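Local coordinates for outer surface protein (Bacillus cereus ATCC 14579, PDB 1X7F), which is probably a 6-phospho-N-acetylmuramidase, cleaving phosphorylated MurNAc glycosides during recycling of cell-wall sugars, at residues Q271-F276 with T363-E368; E291-R296 with T307-K312; M303-E308 with G339-E344; D315-V320 with G334-G339. All coordinates share one frame; numbering follows the deposited sequence.

Contact 1. Residues Q271-F276 with T363-E368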
# COMPACT_ATOMS: atom_id res chain seq x y z
N GLN A 271 -10.36 -2.82 3.49
CA GLN A 271 -11.68 -2.57 2.90
C GLN A 271 -11.80 -3.45 1.66
O GLN A 271 -11.01 -3.31 0.72
CB GLN A 271 -11.87 -1.11 2.51
CG GLN A 271 -11.62 -0.08 3.61
CD GLN A 271 -11.68 1.34 3.09
OE1 GLN A 271 -10.80 1.78 2.33
NE2 GLN A 271 -12.72 2.09 3.50
N LEU A 272 -12.77 -4.34 1.66
CA LEU A 272 -12.94 -5.31 0.58
C LEU A 272 -14.09 -4.85 -0.28
O LEU A 272 -15.22 -4.71 0.21
CB LEU A 272 -13.22 -6.70 1.14
CG LEU A 272 -12.13 -7.28 2.06
CD1 LEU A 272 -12.64 -8.54 2.78
CD2 LEU A 272 -10.81 -7.58 1.29
N LYS A 273 -13.80 -4.60 -1.56
CA LYS A 273 -14.85 -4.24 -2.52
C LYS A 273 -15.81 -5.42 -2.75
O LYS A 273 -15.39 -6.52 -3.15
CB LYS A 273 -14.23 -3.74 -3.83
CG LYS A 273 -15.26 -3.33 -4.85
CD LYS A 273 -14.75 -2.25 -5.78
CE LYS A 273 -15.87 -1.79 -6.71
NZ LYS A 273 -15.36 -0.96 -7.83
N VAL A 274 -17.09 -5.17 -2.49
CA VAL A 274 -18.16 -6.17 -2.65
C VAL A 274 -19.11 -5.73 -3.78
O VAL A 274 -19.41 -4.53 -3.94
CB VAL A 274 -18.95 -6.40 -1.31
CG1 VAL A 274 -19.67 -5.12 -0.84
CG2 VAL A 274 -19.96 -7.56 -1.42
N HIS A 275 -19.54 -6.70 -4.58
CA HIS A 275 -20.61 -6.52 -5.55
C HIS A 275 -21.79 -7.39 -5.11
O HIS A 275 -21.65 -8.60 -4.96
CB HIS A 275 -20.15 -6.95 -6.95
CG HIS A 275 -18.96 -6.21 -7.46
ND1 HIS A 275 -19.06 -5.02 -8.16
CD2 HIS A 275 -17.63 -6.49 -7.40
CE1 HIS A 275 -17.85 -4.59 -8.48
NE2 HIS A 275 -16.97 -5.47 -8.04
N PHE A 276 -22.94 -6.76 -4.91
CA PHE A 276 -24.14 -7.47 -4.53
C PHE A 276 -24.83 -8.21 -5.66
O PHE A 276 -24.82 -7.75 -6.80
CB PHE A 276 -25.12 -6.51 -3.85
CG PHE A 276 -24.63 -6.02 -2.53
CD1 PHE A 276 -24.23 -4.68 -2.37
CD2 PHE A 276 -24.52 -6.89 -1.45
CE1 PHE A 276 -23.75 -4.23 -1.14
CE2 PHE A 276 -24.05 -6.46 -0.23
CZ PHE A 276 -23.66 -5.12 -0.07
N THR A 363 -20.33 -10.82 -3.93
CA THR A 363 -19.00 -11.36 -4.14
C THR A 363 -17.97 -10.26 -3.96
O THR A 363 -18.20 -9.12 -4.39
CB THR A 363 -18.81 -11.97 -5.55
OG1 THR A 363 -19.23 -11.03 -6.55
CG2 THR A 363 -19.68 -13.21 -5.78
N ILE A 364 -16.85 -10.60 -3.33
CA ILE A 364 -15.70 -9.71 -3.30
C ILE A 364 -15.13 -9.64 -4.71
O ILE A 364 -15.05 -10.65 -5.41
CB ILE A 364 -14.63 -10.25 -2.30
CG1 ILE A 364 -15.21 -10.41 -0.87
CG2 ILE A 364 -13.32 -9.39 -2.36
CD1 ILE A 364 -16.03 -9.22 -0.35
N ALA A 365 -14.74 -8.44 -5.13
CA ALA A 365 -14.15 -8.21 -6.44
C ALA A 365 -13.02 -9.21 -6.69
O ALA A 365 -12.20 -9.47 -5.80
CB ALA A 365 -13.64 -6.76 -6.56
N GLU A 366 -13.00 -9.78 -7.89
CA GLU A 366 -12.10 -10.87 -8.26
C GLU A 366 -10.62 -10.51 -8.07
O GLU A 366 -9.84 -11.34 -7.62
CB GLU A 366 -12.36 -11.30 -9.72
CG GLU A 366 -11.78 -12.67 -10.10
CD GLU A 366 -11.77 -12.90 -11.62
OE1 GLU A 366 -11.12 -13.88 -12.07
OE2 GLU A 366 -12.38 -12.09 -12.37
N GLU A 367 -10.25 -9.28 -8.43
CA GLU A 367 -8.88 -8.81 -8.29
C GLU A 367 -8.44 -8.72 -6.82
O GLU A 367 -7.25 -8.70 -6.53
CB GLU A 367 -8.67 -7.48 -9.02
CG GLU A 367 -9.47 -6.31 -8.48
CD GLU A 367 -10.88 -6.21 -9.03
OE1 GLU A 367 -11.37 -7.17 -9.68
OE2 GLU A 367 -11.52 -5.17 -8.79
N GLU A 368 -9.41 -8.68 -5.91
CA GLU A 368 -9.13 -8.51 -4.47
C GLU A 368 -9.23 -9.79 -3.63
O GLU A 368 -9.09 -9.73 -2.41
CB GLU A 368 -10.05 -7.43 -3.85
CG GLU A 368 -9.78 -6.00 -4.32
CD GLU A 368 -10.51 -4.94 -3.51
OE1 GLU A 368 -11.10 -5.28 -2.45
OE2 GLU A 368 -10.51 -3.76 -3.92
O HOH W 1 -21.88 -10.69 -6.93

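Contact 2. Residues E291-R296 with T307-K312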
# COMPACT_ATOMS: atom_id res chain seq x y z
N GLU A 291 -21.46 -2.66 9.09
CA GLU A 291 -20.77 -3.30 10.19
C GLU A 291 -19.26 -3.28 10.01
O GLU A 291 -18.76 -3.50 8.91
CB GLU A 291 -21.22 -4.77 10.32
CG GLU A 291 -22.73 -4.98 10.42
CD GLU A 291 -23.34 -4.29 11.62
OE1 GLU A 291 -22.73 -4.37 12.71
OE2 GLU A 291 -24.43 -3.68 11.47
N LEU A 292 -18.57 -3.02 11.11
CA LEU A 292 -17.16 -3.34 11.22
C LEU A 292 -17.07 -4.82 11.57
O LEU A 292 -17.38 -5.23 12.70
CB LEU A 292 -16.50 -2.46 12.29
CG LEU A 292 -15.03 -2.69 12.65
CD1 LEU A 292 -14.14 -2.84 11.41
CD2 LEU A 292 -14.52 -1.55 13.55
N HIS A 293 -16.67 -5.63 10.59
CA HIS A 293 -16.58 -7.07 10.76
C HIS A 293 -15.30 -7.47 11.46
O HIS A 293 -14.27 -6.81 11.31
CB HIS A 293 -16.70 -7.76 9.40
CG HIS A 293 -17.97 -7.45 8.69
ND1 HIS A 293 -19.19 -7.97 9.08
CD2 HIS A 293 -18.23 -6.63 7.63
CE1 HIS A 293 -20.14 -7.49 8.29
NE2 HIS A 293 -19.58 -6.68 7.40
N VAL A 294 -15.38 -8.54 12.25
CA VAL A 294 -14.21 -9.11 12.90
C VAL A 294 -14.25 -10.59 12.59
O VAL A 294 -15.29 -11.22 12.76
CB VAL A 294 -14.21 -8.88 14.45
CG1 VAL A 294 -13.02 -9.59 15.11
CG2 VAL A 294 -14.20 -7.41 14.79
N ARG A 295 -13.14 -11.14 12.08
CA ARG A 295 -13.01 -12.59 11.95
C ARG A 295 -12.83 -13.16 13.35
O ARG A 295 -11.85 -12.84 14.03
CB ARG A 295 -11.81 -12.97 11.08
CG ARG A 295 -11.77 -14.46 10.73
CD ARG A 295 -10.64 -14.88 9.77
NE ARG A 295 -10.80 -16.28 9.36
CZ ARG A 295 -9.89 -16.98 8.68
NH1 ARG A 295 -10.13 -18.24 8.35
NH2 ARG A 295 -8.74 -16.42 8.31
N ARG A 296 -13.78 -13.99 13.79
CA ARG A 296 -13.63 -14.62 15.10
C ARG A 296 -12.34 -15.43 15.16
O ARG A 296 -12.04 -16.23 14.24
CB ARG A 296 -14.85 -15.47 15.50
CG ARG A 296 -14.98 -15.62 17.03
CD ARG A 296 -16.24 -16.33 17.51
NE ARG A 296 -16.21 -17.77 17.24
CZ ARG A 296 -17.28 -18.57 17.25
NH1 ARG A 296 -18.49 -18.08 17.48
NH2 ARG A 296 -17.13 -19.86 17.01
N THR A 307 -19.17 -13.22 13.41
CA THR A 307 -20.15 -13.80 14.33
C THR A 307 -20.90 -12.80 15.19
O THR A 307 -22.03 -13.07 15.60
CB THR A 307 -19.52 -14.88 15.24
OG1 THR A 307 -18.33 -14.36 15.85
CG2 THR A 307 -19.05 -16.10 14.39
N GLU A 308 -20.28 -11.66 15.48
CA GLU A 308 -20.95 -10.57 16.20
C GLU A 308 -22.12 -9.95 15.43
O GLU A 308 -23.02 -9.38 16.03
CB GLU A 308 -19.94 -9.49 16.61
CG GLU A 308 -18.86 -9.96 17.57
CD GLU A 308 -19.41 -10.26 18.96
OE1 GLU A 308 -19.69 -9.31 19.73
OE2 GLU A 308 -19.56 -11.47 19.28
N VAL A 309 -22.11 -10.07 14.11
CA VAL A 309 -23.19 -9.56 13.25
C VAL A 309 -24.55 -10.21 13.54
O VAL A 309 -25.58 -9.53 13.51
CB VAL A 309 -22.83 -9.70 11.73
CG1 VAL A 309 -24.06 -9.90 10.85
CG2 VAL A 309 -22.04 -8.50 11.27
N ARG A 310 -24.55 -11.51 13.83
CA ARG A 310 -25.80 -12.27 14.00
C ARG A 310 -26.54 -12.01 15.31
O ARG A 310 -27.65 -12.51 15.50
CB ARG A 310 -25.57 -13.78 13.78
CG ARG A 310 -25.03 -14.54 14.98
CD ARG A 310 -24.56 -15.95 14.65
NE ARG A 310 -23.47 -16.36 15.54
CZ ARG A 310 -23.61 -17.15 16.59
NH1 ARG A 310 -24.80 -17.65 16.91
NH2 ARG A 310 -22.56 -17.45 17.33
N LYS A 311 -25.93 -11.25 16.21
CA LYS A 311 -26.62 -10.76 17.39
C LYS A 311 -27.56 -9.60 17.06
O LYS A 311 -28.65 -9.50 17.63
CB LYS A 311 -25.61 -10.31 18.45
CG LYS A 311 -25.05 -11.43 19.30
CD LYS A 311 -24.52 -10.89 20.64
CE LYS A 311 -23.18 -10.17 20.46
NZ LYS A 311 -22.22 -11.06 19.75
N LYS A 312 -27.13 -8.73 16.15
CA LYS A 312 -27.93 -7.59 15.73
C LYS A 312 -29.01 -7.96 14.72
O LYS A 312 -30.00 -7.24 14.59
CB LYS A 312 -27.04 -6.49 15.13
CG LYS A 312 -26.07 -5.87 16.12
CD LYS A 312 -24.99 -5.06 15.39
CE LYS A 312 -25.46 -3.65 15.11
NZ LYS A 312 -25.72 -2.90 16.38
O HOH W 2 -16.87 -12.13 14.69

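Contact 3. Residues M303-E308 with G339-E344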
# COMPACT_ATOMS: atom_id res chain seq x y z
N MET A 303 -14.00 -20.40 5.60
CA MET A 303 -14.67 -19.11 5.53
C MET A 303 -14.27 -18.17 6.66
O MET A 303 -13.80 -18.60 7.72
CB MET A 303 -16.20 -19.27 5.44
CG MET A 303 -16.96 -19.37 6.77
SD MET A 303 -17.15 -21.04 7.40
CE MET A 303 -18.45 -21.73 6.43
N VAL A 304 -14.44 -16.88 6.40
CA VAL A 304 -14.31 -15.85 7.42
C VAL A 304 -15.69 -15.73 8.05
O VAL A 304 -16.66 -15.47 7.35
CB VAL A 304 -13.91 -14.50 6.78
CG1 VAL A 304 -14.00 -13.35 7.81
CG2 VAL A 304 -12.52 -14.59 6.18
N ARG A 305 -15.78 -15.95 9.36
CA ARG A 305 -17.04 -15.87 10.09
C ARG A 305 -17.11 -14.56 10.87
O ARG A 305 -16.31 -14.32 11.79
CB ARG A 305 -17.18 -17.02 11.10
CG ARG A 305 -17.05 -18.42 10.51
CD ARG A 305 -17.21 -19.53 11.57
NE ARG A 305 -18.55 -19.55 12.16
CZ ARG A 305 -18.83 -20.07 13.35
NH1 ARG A 305 -17.87 -20.63 14.07
NH2 ARG A 305 -20.08 -20.04 13.83
N SER A 306 -18.09 -13.74 10.52
CA SER A 306 -18.35 -12.50 11.23
C SER A 306 -19.51 -12.76 12.21
O SER A 306 -20.68 -12.55 11.88
CB SER A 306 -18.67 -11.38 10.23
OG SER A 306 -18.86 -10.14 10.88
N THR A 307 -19.17 -13.22 13.41
CA THR A 307 -20.15 -13.80 14.33
C THR A 307 -20.90 -12.80 15.19
O THR A 307 -22.03 -13.07 15.60
CB THR A 307 -19.52 -14.88 15.24
OG1 THR A 307 -18.33 -14.36 15.85
CG2 THR A 307 -19.05 -16.10 14.39
N GLU A 308 -20.28 -11.66 15.48
CA GLU A 308 -20.95 -10.57 16.20
C GLU A 308 -22.12 -9.95 15.43
O GLU A 308 -23.02 -9.38 16.03
CB GLU A 308 -19.94 -9.49 16.61
CG GLU A 308 -18.86 -9.96 17.57
CD GLU A 308 -19.41 -10.26 18.96
OE1 GLU A 308 -19.69 -9.31 19.73
OE2 GLU A 308 -19.56 -11.47 19.28
N GLY A 339 -31.17 -21.62 12.12
CA GLY A 339 -31.33 -21.56 13.58
C GLY A 339 -30.39 -20.60 14.29
O GLY A 339 -30.42 -19.40 14.05
N LYS A 340 -29.53 -21.14 15.15
CA LYS A 340 -28.45 -20.41 15.84
C LYS A 340 -27.58 -19.53 14.91
O LYS A 340 -27.00 -18.53 15.35
CB LYS A 340 -27.56 -21.46 16.55
CG LYS A 340 -26.40 -20.96 17.39
CD LYS A 340 -26.79 -20.80 18.86
CE LYS A 340 -25.66 -20.16 19.67
NZ LYS A 340 -24.29 -20.64 19.26
N TYR A 341 -27.49 -19.89 13.63
CA TYR A 341 -26.56 -19.24 12.71
C TYR A 341 -27.23 -18.29 11.73
O TYR A 341 -26.57 -17.70 10.88
CB TYR A 341 -25.66 -20.28 12.00
CG TYR A 341 -24.96 -21.12 13.02
CD1 TYR A 341 -25.35 -22.44 13.25
CD2 TYR A 341 -23.97 -20.56 13.84
CE1 TYR A 341 -24.74 -23.18 14.23
CE2 TYR A 341 -23.37 -21.30 14.84
CZ TYR A 341 -23.75 -22.62 15.02
OH TYR A 341 -23.18 -23.37 15.99
N LYS A 342 -28.55 -18.13 11.84
CA LYS A 342 -29.26 -17.11 11.10
C LYS A 342 -28.63 -15.72 11.37
O LYS A 342 -28.42 -15.33 12.53
CB LYS A 342 -30.73 -17.09 11.50
CG LYS A 342 -31.53 -15.91 10.89
CD LYS A 342 -32.97 -15.97 11.32
CE LYS A 342 -33.58 -14.61 11.31
NZ LYS A 342 -34.90 -14.58 12.01
N GLY A 343 -28.32 -15.01 10.29
CA GLY A 343 -27.76 -13.67 10.37
C GLY A 343 -26.24 -13.71 10.49
O GLY A 343 -25.63 -12.65 10.57
N GLU A 344 -25.64 -14.91 10.51
CA GLU A 344 -24.18 -15.00 10.51
C GLU A 344 -23.71 -14.72 9.10
O GLU A 344 -24.09 -15.42 8.16
CB GLU A 344 -23.65 -16.37 11.01
CG GLU A 344 -22.12 -16.50 10.95
CD GLU A 344 -21.57 -17.78 11.57
OE1 GLU A 344 -21.76 -18.02 12.77
OE2 GLU A 344 -20.89 -18.55 10.87

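Contact 4. Residues D315-V320 with G334-G339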
# COMPACT_ATOMS: atom_id res chain seq x y z
N ASP A 315 -33.17 -11.16 14.79
CA ASP A 315 -34.60 -10.85 14.83
C ASP A 315 -35.17 -10.59 13.45
O ASP A 315 -36.38 -10.46 13.30
CB ASP A 315 -34.84 -9.59 15.67
CG ASP A 315 -34.60 -9.81 17.15
OD1 ASP A 315 -34.98 -10.88 17.69
OD2 ASP A 315 -34.06 -8.92 17.87
N TYR A 316 -34.30 -10.49 12.44
CA TYR A 316 -34.69 -10.03 11.11
C TYR A 316 -35.00 -11.17 10.13
O TYR A 316 -34.65 -12.32 10.36
CB TYR A 316 -33.63 -9.07 10.55
CG TYR A 316 -33.61 -7.73 11.28
CD1 TYR A 316 -33.00 -7.60 12.54
CD2 TYR A 316 -34.21 -6.60 10.72
CE1 TYR A 316 -32.98 -6.40 13.21
CE2 TYR A 316 -34.19 -5.38 11.38
CZ TYR A 316 -33.57 -5.28 12.63
OH TYR A 316 -33.56 -4.09 13.31
N ASP A 317 -35.65 -10.81 9.03
CA ASP A 317 -36.19 -11.76 8.09
C ASP A 317 -35.17 -12.04 7.02
O ASP A 317 -34.76 -11.14 6.29
CB ASP A 317 -37.48 -11.21 7.48
CG ASP A 317 -38.38 -12.29 6.87
OD1 ASP A 317 -39.16 -11.94 5.94
OD2 ASP A 317 -38.40 -13.49 7.25
N PHE A 318 -34.75 -13.30 6.93
CA PHE A 318 -33.82 -13.74 5.92
C PHE A 318 -34.45 -14.92 5.21
O PHE A 318 -34.08 -16.08 5.49
CB PHE A 318 -32.48 -14.13 6.55
CG PHE A 318 -31.72 -12.96 7.08
CD1 PHE A 318 -31.84 -12.59 8.42
CD2 PHE A 318 -30.92 -12.19 6.24
CE1 PHE A 318 -31.15 -11.49 8.92
CE2 PHE A 318 -30.23 -11.08 6.73
CZ PHE A 318 -30.34 -10.74 8.07
N PRO A 319 -35.41 -14.65 4.32
CA PRO A 319 -36.12 -15.74 3.67
C PRO A 319 -35.18 -16.57 2.82
O PRO A 319 -34.21 -16.05 2.25
CB PRO A 319 -37.16 -15.01 2.80
CG PRO A 319 -37.28 -13.64 3.43
CD PRO A 319 -35.88 -13.33 3.87
N VAL A 320 -35.44 -17.87 2.79
CA VAL A 320 -34.71 -18.81 1.95
C VAL A 320 -34.94 -18.45 0.47
O VAL A 320 -36.06 -18.18 0.07
CB VAL A 320 -35.17 -20.27 2.26
CG1 VAL A 320 -34.50 -21.25 1.33
CG2 VAL A 320 -34.85 -20.66 3.70
N GLY A 334 -26.37 -16.58 6.87
CA GLY A 334 -27.28 -17.57 7.40
C GLY A 334 -28.69 -17.03 7.35
O GLY A 334 -28.96 -15.92 7.80
N ASN A 335 -29.59 -17.82 6.76
CA ASN A 335 -30.97 -17.43 6.56
C ASN A 335 -31.89 -18.00 7.65
O ASN A 335 -31.40 -18.62 8.60
CB ASN A 335 -31.41 -17.79 5.13
CG ASN A 335 -31.44 -19.30 4.85
OD1 ASN A 335 -31.08 -19.73 3.75
ND2 ASN A 335 -31.89 -20.09 5.80
N ASN A 336 -33.21 -17.82 7.51
CA ASN A 336 -34.20 -18.26 8.49
C ASN A 336 -34.10 -19.73 8.93
O ASN A 336 -34.55 -20.10 10.02
CB ASN A 336 -35.63 -18.00 7.99
CG ASN A 336 -35.94 -16.51 7.85
OD1 ASN A 336 -35.21 -15.65 8.36
ND2 ASN A 336 -37.02 -16.21 7.15
N SER A 337 -33.52 -20.57 8.08
CA SER A 337 -33.49 -21.99 8.36
C SER A 337 -32.15 -22.42 9.00
O SER A 337 -31.91 -23.60 9.19
CB SER A 337 -33.81 -22.78 7.09
OG SER A 337 -32.69 -22.80 6.22
N PHE A 338 -31.30 -21.45 9.34
CA PHE A 338 -30.00 -21.75 9.95
C PHE A 338 -29.99 -21.65 11.50
O PHE A 338 -28.92 -21.62 12.11
CB PHE A 338 -28.87 -20.91 9.33
CG PHE A 338 -27.57 -21.69 9.09
CD1 PHE A 338 -27.36 -22.93 9.67
CD2 PHE A 338 -26.56 -21.14 8.30
CE1 PHE A 338 -26.17 -23.64 9.45
CE2 PHE A 338 -25.37 -21.84 8.06
CZ PHE A 338 -25.18 -23.10 8.64
N GLY A 339 -31.17 -21.62 12.12
CA GLY A 339 -31.33 -21.56 13.58
C GLY A 339 -30.39 -20.60 14.29
O GLY A 339 -30.42 -19.40 14.05

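Contact 1. Residues Q271-F276 with T363-E368
The imidazole of His275 turns its edge, not a face, to the other segment: CA and CB of Ala365 and the carbonyl O of Thr363 all lie near the ring plane, with NE2 of His275 3.9 Å from CB of Ala365. This is the end of an antiparallel ladder in the mixed sheet of the C-terminal domain, where strand 270-276 runs beside strand 358-364. His275 and Thr363 form a hydrogen-bonded pair, N of His275 to O of Thr363 at 2.8 Å and nearly straight (174°), with a return bond from N of Thr363 to O of His275. On the other face Val274 and Ile364 make the next, non-hydrogen-bonded pair; CD1 of Ile364 packs between CB of Leu272 and CB of Val274. The ladder then frays. N of Ala365 still reaches O of Lys273, but the chain turns into the 3-10 segment 366-368, and a carboxylate takes over the backbone's role. Glu368, extended beyond CG, sends OE1 to N of Lys273 at 2.9 Å, while its OE2 pairs with Lys236. At the opposite end, a water donates to O of His275 and lies 2.7 Å from OG1 of Thr363.

Contact 2. Residues E291-R296 with T307-K312
CG2 of Val309 is wedged against His293 and Glu291, and this is one tight part of the contact. The methyl meets the edge of the imidazole, near its plane, at 3.6 Å from ND1 of His293, and it also touches CG of Glu291 at 3.7 Å. CB of Glu291 lies over one face of the same ring, toward its rim. The ring itself is held by two bonds, ND1 to OG of Ser306 and NE2 to the carbonyl of Thr288, which should fix its rotation.

A second close patch is formed by Arg296 over the buried Thr307, the two side chains crossing at about a right angle. CG of Arg296 is anti to the backbone N (chi1 -156°), and CD comes to 3.3 Å from OG1 of Thr307. The bend at chi3 (73°) carries the guanidinium past the CG2 methyl, with NE paired to Asp298.

Between and beyond these patches the contact is looser. The backbones of Val294 and Thr307 are bridged by a water that donates to O of Val294 (2.7 Å) and accepts from N of Thr307 (2.8 Å). On the solvent side the aliphatic part of the exposed Lys312 lies by the carboxylate of Glu291, CD 3.6 Å from OE1, while OE2 of Glu291 bonds to the hydroxyl of Tyr313.

The contact thus sets the short, weakly bonded helix 309-313 against edge strand 293-294 of the mixed sheet, whose neighbour is strand 380-384; Phe381 from that strand meets the ring of His293.

Contact 3. Residues M303-E308 with G339-E344
Glu344 and Arg305 bury the most surface here, and they meet as a two-pronged salt bridge. The guanidinium comes side-on: NE gives a bond of 2.9 Å to OE2 of Glu344, nearly straight at 170° and in the guanidinium plane, while NH2 of Arg305 meets the syn lone pair of OE1 of Glu344 at 2.8 Å. The fit is not flat, because the guanidinium and carboxylate planes are twisted 46° apart and NE approaches OE2 from above the carboxylate plane. A bend at chi3 (64°) swings the arginine head round to present this NE and NH2 edge, whereas Glu344 runs out extended from its backbone.

Glu344 closes a type II beta turn that starts at Tyr341, with Gly343 at its third position. This turn leads into strand 345-348, the sheet partner of edge strand 303-306, so the ion pair fastens the loop to that margin of the sheet.

Thr307 lies alongside Glu344, pointing the same way; its CG2 is 3.7 Å from OE1 of Glu344 and also sits over one face of the Arg305 guanidinium. Beyond the ion pair, CE2 of Tyr341 stands 3.7 Å from NH2 of Arg305, near the guanidinium plane. OE2 of Glu344 takes a further bond from NE2 of Gln346, and OE1 has a long, weak ion pair with NE of Arg310.

Contact 4. Residues D315-V320 with G334-G339
Asn336 closes on the backbone of Phe318 with both its main chain and its amide. N of Asn336 donates to O of Phe318 at 2.8 Å, and OD1 of Asn336 accepts from N of Phe318, also at 2.8 Å; this second donor stands 33° off the plane of the amide carbonyl. The other end of the amide is used as well: ND2 of Asn336 reaches OD2 of Asp317 at 3.1 Å, on the anti side but tilted out of the carboxylate plane. Chi1 of Asn336 (-66°) sets CG anti to its own carbonyl carbon, and from there the amide can span both residues.

Next to this polar core, CB of Asn335 sits 3.2 Å from O of Phe318, and CG2 of Val320 packs beside the Asn335 side chain and OG of Ser337. Farther out, the Phe318 side chain touches Val283 and Glu284 of helix 282-289, while Gly334 pairs through its backbone with Gly343 and Glu344. Two loops of the C-terminal domain are joined in this way, one leading to strand 330-334 and the other leaving it. OD1 of Asn336 thus stands in for a backbone acceptor toward N of Phe318, N of Asn336 gives the return bond, and the separate bond to Asp317 should fix the amide's rotation.

In the fold
All four contacts belong to the C-terminal domain, built round a mixed sheet and set apart from the parallel-stranded N-terminal domain. Contact 1 joins two inner strands, 270-276 and 358-364, and closes a long loop in which the other three are nested. Contacts 2 and 3 are neighbours, centres 7 Å apart; they share Thr307 and Glu308 and are joined by bonds from His293 to Ser306 and from Arg310 to Lys340. Contact 4, 11 Å from contact 3 between centres, lies inside the loop that contact 3 closes and is tied to it through Gly334 and Gly343. Contact 1 touches none of the others directly but shares the mixed sheet with contacts 2 and 3, its centre 18 and 19 Å from theirs.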